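PDB 3FH1: Mll8193 protein, which is of unknown function but belongs to the SnoaL-like family of the NTF2 clan, whose cone-shaped fold often encloses a ligand pocket. Local coordinates for residues A[17-22]-A[86-91]. Residues are numbered along the deposited sequence; the frame is centred on the assembly and turned at random.
Sequences EQTAEI and TFVAGD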
ATOM      1  N   GLU A  17      19.044   3.011   3.184  1.00 20.57           N
ATOM      2  CA  GLU A  17      19.827   1.822   2.948  1.00 21.82           C
ATOM      3  C   GLU A  17      19.598   0.794   4.077  1.00 22.48           C
ATOM      4  O   GLU A  17      19.474  -0.385   3.814  1.00 20.86           O
ATOM      5  CB  GLU A  17      21.328   2.134   2.791  1.00 21.41           C
ATOM      6  CG  GLU A  17      21.711   2.828   1.451  1.00 25.37           C
ATOM      7  CD  GLU A  17      23.239   2.870   1.223  1.00 32.00           C
ATOM      8  OE1 GLU A  17      24.004   2.055   1.842  1.00 26.60           O
ATOM      9  OE2 GLU A  17      23.696   3.700   0.370  1.00 37.64           O
ATOM     10  N   GLN A  18      19.473   1.270   5.303  1.00 21.10           N
ATOM     11  CA  GLN A  18      19.156   0.372   6.425  1.00 21.08           C
ATOM     12  C   GLN A  18      17.818  -0.306   6.227  1.00 19.31           C
ATOM     13  O   GLN A  18      17.650  -1.522   6.367  1.00 20.62           O
ATOM     14  CB  GLN A  18      19.198   1.150   7.737  1.00 21.19           C
ATOM     15  CG  GLN A  18      18.548   0.379   8.895  1.00 19.73           C
ATOM     16  CD  GLN A  18      18.825   1.038  10.227  1.00 20.08           C
ATOM     17  OE1 GLN A  18      17.911   1.710  10.758  1.00 30.00           O
ATOM     18  NE2 GLN A  18      20.037   0.946  10.716  1.00 16.58           N
ATOM     19  N   THR A  19      16.792   0.485   5.892  1.00 21.26           N
ATOM     20  CA  THR A  19      15.482  -0.091   5.650  1.00 20.72           C
ATOM     21  C   THR A  19      15.512  -1.111   4.517  1.00 18.68           C
ATOM     22  O   THR A  19      14.869  -2.160   4.607  1.00 20.94           O
ATOM     23  CB  THR A  19      14.472   1.041   5.414  1.00 21.60           C
ATOM     24  OG1 THR A  19      14.544   1.941   6.523  1.00 21.79           O
ATOM     25  CG2 THR A  19      13.006   0.544   5.202  1.00 20.42           C
ATOM     26  N   ALA A  20      16.252  -0.828   3.442  1.00 20.05           N
ATOM     27  CA  ALA A  20      16.415  -1.808   2.373  1.00 21.01           C
ATOM     28  C   ALA A  20      16.998  -3.135   2.888  1.00 20.44           C
ATOM     29  O   ALA A  20      16.543  -4.233   2.472  1.00 22.56           O
ATOM     30  CB  ALA A  20      17.277  -1.258   1.198  1.00 22.87           C
ATOM     31  N   GLU A  21      18.006  -3.055   3.753  1.00 21.21           N
ATOM     32  CA  GLU A  21      18.632  -4.252   4.301  1.00 21.74           C
ATOM     33  C   GLU A  21      17.631  -5.042   5.135  1.00 21.85           C
ATOM     34  O   GLU A  21      17.591  -6.283   5.096  1.00 24.12           O
ATOM     35  CB  GLU A  21      19.836  -3.881   5.170  1.00 24.54           C
ATOM     36  CG  GLU A  21      21.062  -3.899   4.469  1.00 33.48           C
ATOM     37  CD  GLU A  21      21.366  -5.301   3.971  1.00 33.58           C
ATOM     38  OE1 GLU A  21      21.524  -6.227   4.813  1.00 33.95           O
ATOM     39  OE2 GLU A  21      21.385  -5.427   2.726  1.00 33.18           O
ATOM     40  N   ILE A  22      16.823  -4.333   5.909  1.00 21.53           N
ATOM     41  CA  ILE A  22      15.780  -4.988   6.724  1.00 20.36           C
ATOM     42  C   ILE A  22      14.776  -5.675   5.825  1.00 22.04           C
ATOM     43  O   ILE A  22      14.427  -6.843   6.046  1.00 21.26           O
ATOM     44  CB  ILE A  22      15.119  -3.979   7.662  1.00 21.86           C
ATOM     45  CG1 ILE A  22      16.122  -3.478   8.711  1.00 23.57           C
ATOM     46  CG2 ILE A  22      13.950  -4.580   8.430  1.00 22.78           C
ATOM     47  CD1 ILE A  22      15.610  -2.260   9.487  1.00 22.03           C
ATOM     48  N   THR A  86       9.807  -3.744  -4.253  1.00 22.65           N
ATOM     49  CA  THR A  86      10.065  -3.185  -2.920  1.00 21.59           C
ATOM     50  C   THR A  86      10.566  -1.775  -3.132  1.00 23.83           C
ATOM     51  O   THR A  86      11.577  -1.580  -3.847  1.00 25.26           O
ATOM     52  CB  THR A  86      11.135  -3.969  -2.139  1.00 23.39           C
ATOM     53  OG1 THR A  86      10.720  -5.331  -1.985  1.00 26.06           O
ATOM     54  CG2 THR A  86      11.392  -3.346  -0.797  1.00 23.57           C
ATOM     55  N   PHE A  87       9.861  -0.816  -2.562  1.00 22.13           N
ATOM     56  CA  PHE A  87      10.191   0.623  -2.623  1.00 22.95           C
ATOM     57  C   PHE A  87      10.462   1.119  -1.201  1.00 22.64           C
ATOM     58  O   PHE A  87       9.641   0.902  -0.301  1.00 22.57           O
ATOM     59  CB  PHE A  87       9.071   1.455  -3.252  1.00 26.52           C
ATOM     60  CG  PHE A  87       9.322   2.938  -3.139  1.00 27.15           C
ATOM     61  CD1 PHE A  87      10.253   3.516  -3.954  1.00 28.43           C
ATOM     62  CD2 PHE A  87       8.651   3.709  -2.187  1.00 35.93           C
ATOM     63  CE1 PHE A  87      10.560   4.877  -3.847  1.00 31.88           C
ATOM     64  CE2 PHE A  87       8.912   5.064  -2.067  1.00 37.02           C
ATOM     65  CZ  PHE A  87       9.867   5.653  -2.892  1.00 33.37           C
ATOM     66  N   VAL A  88      11.620   1.722  -1.007  1.00 22.41           N
ATOM     67  CA  VAL A  88      12.072   2.197   0.316  1.00 21.37           C
ATOM     68  C   VAL A  88      12.285   3.672   0.346  1.00 24.15           C
ATOM     69  O   VAL A  88      12.876   4.216  -0.593  1.00 22.46           O
ATOM     70  CB  VAL A  88      13.415   1.472   0.656  1.00 25.10           C
ATOM     71  CG1 VAL A  88      14.038   2.033   1.893  1.00 29.74           C
ATOM     72  CG2 VAL A  88      13.157  -0.046   0.757  1.00 21.62           C
ATOM     73  N   ALA A  89      11.890   4.316   1.435  1.00 21.88           N
ATOM     74  CA  ALA A  89      12.178   5.719   1.652  1.00 22.45           C
ATOM     75  C   ALA A  89      12.260   5.966   3.150  1.00 22.11           C
ATOM     76  O   ALA A  89      11.280   5.816   3.871  1.00 21.56           O
ATOM     77  CB  ALA A  89      11.113   6.630   0.975  1.00 22.74           C
ATOM     78  N   GLY A  90      13.457   6.284   3.624  1.00 22.23           N
ATOM     79  CA  GLY A  90      13.639   6.592   5.017  1.00 21.08           C
ATOM     80  C   GLY A  90      13.399   5.347   5.822  1.00 22.85           C
ATOM     81  O   GLY A  90      13.990   4.308   5.533  1.00 22.39           O
ATOM     82  N   ASP A  91      12.523   5.442   6.824  1.00 21.97           N
ATOM     83  CA  ASP A  91      12.207   4.315   7.726  1.00 20.41           C
ATOM     84  C   ASP A  91      10.944   3.561   7.229  1.00 20.65           C
ATOM     85  O   ASP A  91      10.381   2.689   7.926  1.00 23.93           O
ATOM     86  CB  ASP A  91      11.934   4.867   9.125  1.00 21.96           C
ATOM     87  CG  ASP A  91      13.142   5.343   9.815  1.00 29.10           C
ATOM     88  OD1 ASP A  91      14.223   4.710   9.665  1.00 30.32           O
ATOM     89  OD2 ASP A  91      12.984   6.351  10.552  1.00 34.04           O
TER
HETATM   90  O   HOH W   1      15.548   2.369   9.020  1.00 23.21           O
HETATM   91  O   HOH W   2      15.193   2.733  12.201  1.00 31.40           O
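In this NTF2-like fold the first turns of helix 16-31 pack against the curved sheet: Thr19 meets both the end of strand 80-89 and the tight turn that leads into strand 92-100, Ala20 only Val88. Thr19 faces the strand and uses both branches. Its OG1, beside the backbone N and anti to the carbonyl carbon (chi1 -54°), donates to Gly90 O at 2.6 Å. The oxygen is met in the plane of its carbonyl, on a lone pair, with a C=O···OG1 angle of 141°. Arg15 O, just before the helix, also bonds this hydroxyl, so two carbonyls compete for one proton. A threonine suits this place because its other branch is apolar: CG2 lies 3.8 Å from Val88 CG1, and Thr19 CB is 3.7 Å from the same methyl, the two side chains running past one another in opposite senses. Val88 is branched at CB, as strand residues often are. Its CG1, anti to the backbone N (chi1 172°), reaches Thr19, while CG2 sits 4.0 Å from Ala20 CA. The small Ala20 is consistent with this close approach of the helix backbone (Ala20 N to Val88 CG1 3.9 Å). Gly90 takes the turn with a positive phi, which a residue without a side chain adopts readily; its N is held by Ser16 OG. One water donates to Thr19 OG1 at 2.7 Å and also lies within bonding distance of Gln18 OE1 and Asp91 OD1, bridging helix and turn. Asp91 has its stronger partner in Arg15, a salt bridge through OD2; Val115 of strand 106-116 packs beside Thr19. Beside a small apolar patch, these polar links and the directional hydroxyl bond together join the helix start to the turn and probably help set their relative position.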